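Local coordinates for protein 3,4-dihydroxybenzoate decarboxylase (Enterobacter cloacae, PDB 5NY5) that probably catalyses the reversible, prenylated-flavin-dependent decarboxylation of 3,4-dihydroxybenzoate to catechol, as a metal-binding member of the UbiD family, at residues A[201-206]-A[266-271]; A[156-161]-A[191-196]; A[127-132]-A[175-180]. All coordinates share one frame; numbering follows the deposited sequence.

How the contacts relate
From the N terminus, 127-132 opens contact 3 and 156-161 opens contact 2 before 175-180 closes the first of these loops and 191-196 the second, so contacts 2 and 3 cross. Contact 1 follows in series: just past helix 189-199 the segment 201-206 opens it, and 266-271 closes it 60 residues later. All three meet one curled antiparallel sheet of the Rift-related domain. Contact 3 joins helix 131-134 to the turn before strand 179-182, contact 2 lays helix 189-199 against the end of strand 148-157, and contact 1 pairs strands 204-210 and 263-269. Contacts 1 and 2 touch through L204 and L269, whereas contact 3 lies about 16 Å from contact 1, centre to centre.

Contact 1 (A[201-206]-A[266-271]); sequences GKPLPV and EGELLP
G201 and K202 meet P271 just before the paired strands, where CG of the P271 ring sits 3.2 Å from K202 O. G201, at positive phi, is the C-prime residue of a Schellman motif that ends helix 189-199 and turns the chain toward its next strand. P203 follows, its ring alongside E268 and pointing the same way; the extended E268 chain brings OE2 to 3.3 Å from P203 CG, while P203 CA offers a CA-H...O contact to L269 O. Strands 204-210 and 263-269 run antiparallel as neighbours in the sheet: L204 O accepts from L269 N at 3.0 Å, and the return bond from L204 N is weak. L204 holds CG anti to its backbone N (chi1 -174°). Its side chain lies beside that of L269, CD2 4.1 Å from L269 CD1. P205 occupies a non-hydrogen-bonded pair with E268, on the face opposite the leucines, and its CA rests against E268 CG. V206 forms two bonds with G267, of which V206 N to G267 O is short and nearly straight (2.9 Å, 170°). The V206 side chain, on the leucine face, crosses that of L269 at about a right angle, CG1 against L269 CD1; I304 of strand 303-311 packs against both.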
# COMPACT_ATOMS: atom_id res chain seq x y z
N GLY A 201 25.92 -40.64 29.54
CA GLY A 201 25.04 -41.47 30.35
C GLY A 201 25.07 -41.13 31.82
O GLY A 201 24.83 -42.01 32.65
N LYS A 202 25.36 -39.88 32.16
CA LYS A 202 25.44 -39.43 33.54
C LYS A 202 24.43 -38.31 33.80
O LYS A 202 24.23 -37.45 32.94
CB LYS A 202 26.85 -38.93 33.88
CG LYS A 202 27.89 -40.03 34.00
CD LYS A 202 27.68 -40.86 35.26
CE LYS A 202 27.80 -39.99 36.51
NZ LYS A 202 27.67 -40.79 37.76
N PRO A 203 23.78 -38.30 34.96
CA PRO A 203 22.84 -37.23 35.27
C PRO A 203 23.56 -35.92 35.55
O PRO A 203 24.79 -35.85 35.63
CB PRO A 203 22.10 -37.75 36.51
CG PRO A 203 23.08 -38.67 37.15
CD PRO A 203 23.84 -39.31 36.03
N LEU A 204 22.77 -34.86 35.71
CA LEU A 204 23.29 -33.54 36.01
C LEU A 204 22.71 -33.06 37.33
O LEU A 204 21.48 -32.97 37.47
CB LEU A 204 22.96 -32.54 34.90
CG LEU A 204 23.58 -31.15 35.06
CD1 LEU A 204 25.09 -31.22 34.93
CD2 LEU A 204 22.99 -30.17 34.06
N PRO A 205 23.54 -32.73 38.33
CA PRO A 205 23.01 -32.30 39.63
C PRO A 205 22.56 -30.85 39.57
O PRO A 205 23.26 -29.98 39.06
CB PRO A 205 24.20 -32.48 40.58
CG PRO A 205 25.37 -32.95 39.72
CD PRO A 205 25.01 -32.68 38.30
N VAL A 206 21.37 -30.59 40.12
CA VAL A 206 20.79 -29.25 40.15
C VAL A 206 20.16 -29.02 41.52
O VAL A 206 19.78 -29.96 42.22
CB VAL A 206 19.75 -29.03 39.04
CG1 VAL A 206 20.40 -29.07 37.66
CG2 VAL A 206 18.64 -30.06 39.14
N GLU A 266 16.69 -30.66 45.76
CA GLU A 266 17.92 -31.20 45.21
C GLU A 266 17.59 -32.41 44.36
O GLU A 266 17.03 -33.39 44.86
CB GLU A 266 18.90 -31.57 46.33
CG GLU A 266 19.39 -30.40 47.16
CD GLU A 266 20.38 -30.82 48.22
OE1 GLU A 266 20.79 -32.00 48.23
OE2 GLU A 266 20.76 -29.96 49.05
N GLY A 267 17.94 -32.35 43.08
CA GLY A 267 17.63 -33.43 42.17
C GLY A 267 18.65 -33.52 41.06
O GLY A 267 19.63 -32.78 41.02
N GLU A 268 18.41 -34.46 40.15
CA GLU A 268 19.27 -34.69 39.01
C GLU A 268 18.42 -34.86 37.76
O GLU A 268 17.32 -35.41 37.80
CB GLU A 268 20.15 -35.94 39.21
CG GLU A 268 21.18 -35.80 40.31
CD GLU A 268 21.85 -37.11 40.65
OE1 GLU A 268 22.70 -37.13 41.56
OE2 GLU A 268 21.53 -38.13 39.99
N LEU A 269 18.95 -34.38 36.63
CA LEU A 269 18.31 -34.55 35.34
C LEU A 269 18.71 -35.91 34.77
O LEU A 269 19.87 -36.12 34.42
CB LEU A 269 18.69 -33.42 34.40
CG LEU A 269 18.05 -32.06 34.69
CD1 LEU A 269 18.96 -30.92 34.26
CD2 LEU A 269 16.71 -31.95 33.99
N LEU A 270 17.75 -36.83 34.69
CA LEU A 270 18.06 -38.19 34.29
C LEU A 270 18.25 -38.27 32.78
O LEU A 270 17.39 -37.81 32.02
CB LEU A 270 16.94 -39.14 34.72
CG LEU A 270 16.55 -39.09 36.19
CD1 LEU A 270 15.50 -40.14 36.50
CD2 LEU A 270 17.77 -39.26 37.07
N PRO A 271 19.36 -38.84 32.31
CA PRO A 271 19.60 -38.90 30.86
C PRO A 271 18.72 -39.92 30.18
O PRO A 271 18.32 -40.93 30.76
CB PRO A 271 21.08 -39.30 30.77
CG PRO A 271 21.63 -39.16 32.15
CD PRO A 271 20.49 -39.38 33.08

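Contact 2 (A[156-161]-A[191-196]); sequences ASDPED and EVFRKK
D158 and F193 bring their CA atoms to 5.0 Å where strand 148-157 gives way to a loop against one side of helix 189-199. The F193 ring lies flat against the S157-D158 peptide: D158 N stands 3.4 Å above the ring plane, over its centre, and S157 C is over the same face. D158 CB adds a CH-pi contact, 3.9 Å from the ring centroid and 27° off its normal. P159 wedges in next to the helix, with CD 3.8 Å from F193 CB and CG 3.4 Å from F193 O. L204 also borders F193, as does D166, which binds manganese in the metal-bound enzyme; the packing thus adjoins a ligand of a metal site that is empty in this model. K196 sets CB against P159 CG and, extended beyond CG, crosses D158 at about a right angle; its NZ forms a salt bridge with D158 OD2 at 3.0 Å, on the syn side and 18° out of the carboxylate plane. The other oxygen, D158 OD1, accepts from E160 N at 2.7 Å on its anti side, closing an Asx turn. One carboxylate thus shapes its own loop and ties it to the helix, and the lysine and the turn N-H together would favour its ionised form.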
# COMPACT_ATOMS: atom_id res chain seq x y z
N ALA A 156 23.21 -24.69 38.53
CA ALA A 156 23.82 -25.83 37.86
C ALA A 156 25.23 -25.46 37.44
O ALA A 156 25.57 -24.28 37.31
CB ALA A 156 22.99 -26.27 36.65
N SER A 157 26.05 -26.49 37.23
CA SER A 157 27.44 -26.30 36.83
C SER A 157 27.79 -27.29 35.73
O SER A 157 27.21 -28.37 35.63
CB SER A 157 28.39 -26.48 38.02
OG SER A 157 28.26 -25.41 38.94
N ASP A 158 28.77 -26.90 34.91
CA ASP A 158 29.25 -27.76 33.84
C ASP A 158 29.74 -29.09 34.42
O ASP A 158 30.58 -29.08 35.33
CB ASP A 158 30.38 -27.06 33.09
CG ASP A 158 30.76 -27.76 31.79
OD1 ASP A 158 30.79 -29.00 31.74
OD2 ASP A 158 31.06 -27.04 30.81
N PRO A 159 29.24 -30.23 33.93
CA PRO A 159 29.73 -31.52 34.44
C PRO A 159 31.19 -31.80 34.10
O PRO A 159 31.76 -32.75 34.64
CB PRO A 159 28.80 -32.53 33.77
CG PRO A 159 28.33 -31.84 32.53
CD PRO A 159 28.21 -30.39 32.90
N GLU A 160 31.80 -31.00 33.22
CA GLU A 160 33.22 -31.12 32.90
C GLU A 160 34.05 -30.05 33.59
O GLU A 160 35.04 -30.36 34.26
CB GLU A 160 33.43 -31.05 31.38
CG GLU A 160 32.77 -32.18 30.61
CD GLU A 160 33.11 -32.14 29.13
OE1 GLU A 160 33.72 -31.14 28.68
OE2 GLU A 160 32.78 -33.10 28.41
N ASP A 161 33.68 -28.78 33.44
CA ASP A 161 34.39 -27.65 34.02
C ASP A 161 33.47 -27.00 35.05
O ASP A 161 32.76 -26.04 34.74
CB ASP A 161 34.82 -26.66 32.94
CG ASP A 161 35.83 -25.64 33.45
OD1 ASP A 161 35.94 -25.46 34.68
OD2 ASP A 161 36.51 -25.01 32.61
N GLU A 191 21.36 -25.94 29.64
CA GLU A 191 20.98 -26.92 28.63
C GLU A 191 22.22 -27.56 28.02
O GLU A 191 22.25 -28.78 27.81
CB GLU A 191 20.12 -26.27 27.56
CG GLU A 191 19.82 -27.16 26.36
CD GLU A 191 18.90 -28.32 26.69
OE1 GLU A 191 18.38 -28.38 27.82
OE2 GLU A 191 18.71 -29.19 25.81
N VAL A 192 23.24 -26.76 27.71
CA VAL A 192 24.49 -27.32 27.21
C VAL A 192 25.12 -28.22 28.25
O VAL A 192 25.68 -29.28 27.93
CB VAL A 192 25.44 -26.18 26.78
CG1 VAL A 192 26.84 -26.72 26.52
CG2 VAL A 192 24.90 -25.48 25.55
N PHE A 193 25.03 -27.83 29.53
CA PHE A 193 25.53 -28.69 30.60
C PHE A 193 24.82 -30.04 30.59
O PHE A 193 25.45 -31.08 30.83
CB PHE A 193 25.36 -28.01 31.96
CG PHE A 193 26.15 -26.74 32.13
CD1 PHE A 193 27.18 -26.42 31.26
CD2 PHE A 193 25.86 -25.87 33.16
CE1 PHE A 193 27.90 -25.26 31.42
CE2 PHE A 193 26.58 -24.71 33.33
CZ PHE A 193 27.60 -24.40 32.46
N ARG A 194 23.52 -30.04 30.32
CA ARG A 194 22.75 -31.28 30.37
C ARG A 194 23.09 -32.19 29.19
O ARG A 194 23.07 -33.42 29.34
CB ARG A 194 21.26 -30.97 30.38
CG ARG A 194 20.40 -32.10 30.92
CD ARG A 194 19.02 -32.11 30.28
NE ARG A 194 19.00 -32.90 29.06
CZ ARG A 194 19.21 -32.41 27.84
NH1 ARG A 194 19.46 -31.12 27.68
NH2 ARG A 194 19.18 -33.21 26.78
N LYS A 195 23.40 -31.62 28.03
CA LYS A 195 23.74 -32.43 26.87
C LYS A 195 25.04 -33.19 27.10
O LYS A 195 25.13 -34.39 26.80
CB LYS A 195 23.85 -31.55 25.62
CG LYS A 195 22.60 -31.56 24.75
CD LYS A 195 22.47 -32.87 23.98
CE LYS A 195 21.32 -32.83 22.99
NZ LYS A 195 21.31 -34.01 22.08
N LYS A 196 26.06 -32.51 27.63
CA LYS A 196 27.32 -33.17 27.94
C LYS A 196 27.11 -34.32 28.91
O LYS A 196 27.65 -35.42 28.73
CB LYS A 196 28.32 -32.17 28.51
CG LYS A 196 28.67 -31.02 27.58
CD LYS A 196 29.68 -30.09 28.23
CE LYS A 196 30.03 -28.93 27.32
NZ LYS A 196 30.98 -27.99 27.98

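Contact 3 (A[127-132]-A[175-180]); sequences PDFDLR and QERDEL
L131 N donates to R177 O at 2.9 Å, and this backbone bond is the one hydrogen bond that joins the two segments. The same carbonyl oxygen is 3.5 Å from F129 CE1.

Charged and polar side chains are layered around it. The R132 guanidinium lies over the E176-R177 peptide, with R177 N 3.8 Å above its centre, and NH1 of this group holds a salt bridge to D130 OD1 at 3.1 Å. R177 CB comes to 3.3 Å from the same D130 OD1. Further out, the R177 guanidinium spreads across the backbone of 127-129: F129 O stands 3.3 Å above the plane, toward the rim, and P127 O is near NH2, neither in hydrogen-bonding geometry.

The apolar contact is between L131 CD2 and L180 CD2, 3.8 Å apart, where the two leucines cross at about a right angle. L180 continues onto L172 and V174, while F129 and L131 both reach V309.

D130 is the N-cap of helix 131-134: its OD1 also accepts from R132 N, on the opposite face of the carboxylate from NH1, so R132 is held at both its backbone and its tip. Across from it, 175-178 form the turn, and 179-180 the start of the second strand, of a beta hairpin joining strands 165-174 and 179-182. Through the L131 N bond to R177 O, the R132 layer and the leucine packing, the capped helix start is fastened to this hairpin of the curled antiparallel sheet of the UbiD Rift-related domain.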
# COMPACT_ATOMS: atom_id res chain seq x y z
N PRO A 127 11.30 -44.75 51.87
CA PRO A 127 10.19 -45.30 51.08
C PRO A 127 8.87 -44.57 51.29
O PRO A 127 8.01 -44.62 50.41
CB PRO A 127 10.10 -46.75 51.57
CG PRO A 127 10.69 -46.72 52.94
CD PRO A 127 11.78 -45.68 52.90
N ASP A 128 8.69 -43.90 52.42
CA ASP A 128 7.49 -43.11 52.67
C ASP A 128 7.61 -41.68 52.16
O ASP A 128 6.72 -40.87 52.41
CB ASP A 128 7.16 -43.10 54.17
CG ASP A 128 6.81 -44.48 54.69
OD1 ASP A 128 6.08 -45.21 53.99
OD2 ASP A 128 7.26 -44.83 55.80
N PHE A 129 8.70 -41.36 51.46
CA PHE A 129 8.85 -40.02 50.90
C PHE A 129 7.86 -39.80 49.77
O PHE A 129 7.62 -40.68 48.94
CB PHE A 129 10.28 -39.83 50.39
CG PHE A 129 10.52 -38.50 49.74
CD1 PHE A 129 10.42 -38.34 48.37
CD2 PHE A 129 10.86 -37.40 50.51
CE1 PHE A 129 10.64 -37.12 47.78
CE2 PHE A 129 11.08 -36.17 49.92
CZ PHE A 129 10.97 -36.03 48.56
N ASP A 130 7.27 -38.61 49.75
CA ASP A 130 6.30 -38.25 48.71
C ASP A 130 6.30 -36.74 48.59
O ASP A 130 5.96 -36.03 49.55
CB ASP A 130 4.91 -38.77 49.05
CG ASP A 130 3.94 -38.65 47.88
OD1 ASP A 130 4.26 -37.95 46.90
OD2 ASP A 130 2.85 -39.26 47.94
N LEU A 131 6.65 -36.24 47.40
CA LEU A 131 6.69 -34.79 47.19
C LEU A 131 5.31 -34.18 47.30
O LEU A 131 5.18 -33.01 47.68
CB LEU A 131 7.31 -34.50 45.82
CG LEU A 131 7.89 -33.10 45.60
CD1 LEU A 131 8.78 -32.70 46.76
CD2 LEU A 131 8.66 -33.07 44.29
N ARG A 132 4.26 -34.95 46.99
CA ARG A 132 2.90 -34.43 47.10
C ARG A 132 2.52 -34.17 48.55
O ARG A 132 1.85 -33.18 48.85
CB ARG A 132 1.91 -35.40 46.45
CG ARG A 132 1.94 -35.43 44.93
CD ARG A 132 3.01 -36.38 44.40
NE ARG A 132 2.48 -37.24 43.35
CZ ARG A 132 2.16 -38.52 43.52
NH1 ARG A 132 2.33 -39.10 44.70
NH2 ARG A 132 1.68 -39.23 42.50
N GLN A 175 5.24 -34.64 38.74
CA GLN A 175 4.88 -35.84 38.00
C GLN A 175 4.69 -37.06 38.89
O GLN A 175 3.67 -37.74 38.80
CB GLN A 175 5.93 -36.14 36.92
CG GLN A 175 6.17 -35.00 35.94
CD GLN A 175 4.97 -34.72 35.06
OE1 GLN A 175 4.05 -35.54 34.96
NE2 GLN A 175 4.97 -33.56 34.42
N GLU A 176 5.67 -37.35 39.74
CA GLU A 176 5.58 -38.50 40.63
C GLU A 176 5.92 -38.10 42.06
O GLU A 176 6.10 -36.91 42.35
CB GLU A 176 6.53 -39.62 40.17
CG GLU A 176 6.34 -40.04 38.72
CD GLU A 176 5.04 -40.78 38.48
OE1 GLU A 176 4.42 -41.23 39.47
OE2 GLU A 176 4.65 -40.92 37.31
N ARG A 177 5.99 -39.08 42.97
CA ARG A 177 6.41 -38.79 44.33
C ARG A 177 7.85 -38.30 44.40
O ARG A 177 8.21 -37.62 45.36
CB ARG A 177 6.25 -40.03 45.21
CG ARG A 177 6.82 -41.30 44.60
CD ARG A 177 7.28 -42.29 45.66
NE ARG A 177 8.64 -42.00 46.12
CZ ARG A 177 9.36 -42.82 46.87
NH1 ARG A 177 10.59 -42.48 47.24
NH2 ARG A 177 8.86 -43.99 47.24
N ASP A 178 8.67 -38.62 43.40
CA ASP A 178 10.06 -38.20 43.41
C ASP A 178 10.54 -37.71 42.05
O ASP A 178 11.74 -37.72 41.78
CB ASP A 178 10.96 -39.34 43.89
CG ASP A 178 10.83 -40.59 43.04
OD1 ASP A 178 9.88 -40.67 42.24
OD2 ASP A 178 11.67 -41.50 43.19
N GLU A 179 9.62 -37.28 41.18
CA GLU A 179 9.97 -36.86 39.83
C GLU A 179 9.27 -35.56 39.48
O GLU A 179 8.11 -35.34 39.84
CB GLU A 179 9.59 -37.94 38.81
CG GLU A 179 10.32 -39.26 39.01
CD GLU A 179 9.89 -40.31 38.01
OE1 GLU A 179 9.14 -39.96 37.07
OE2 GLU A 179 10.30 -41.48 38.16
N LEU A 180 9.99 -34.69 38.77
CA LEU A 180 9.45 -33.44 38.25
C LEU A 180 9.84 -33.30 36.79
O LEU A 180 10.90 -33.77 36.36
CB LEU A 180 9.98 -32.23 39.03
CG LEU A 180 9.74 -32.15 40.53
CD1 LEU A 180 10.81 -31.28 41.17
CD2 LEU A 180 8.36 -31.58 40.81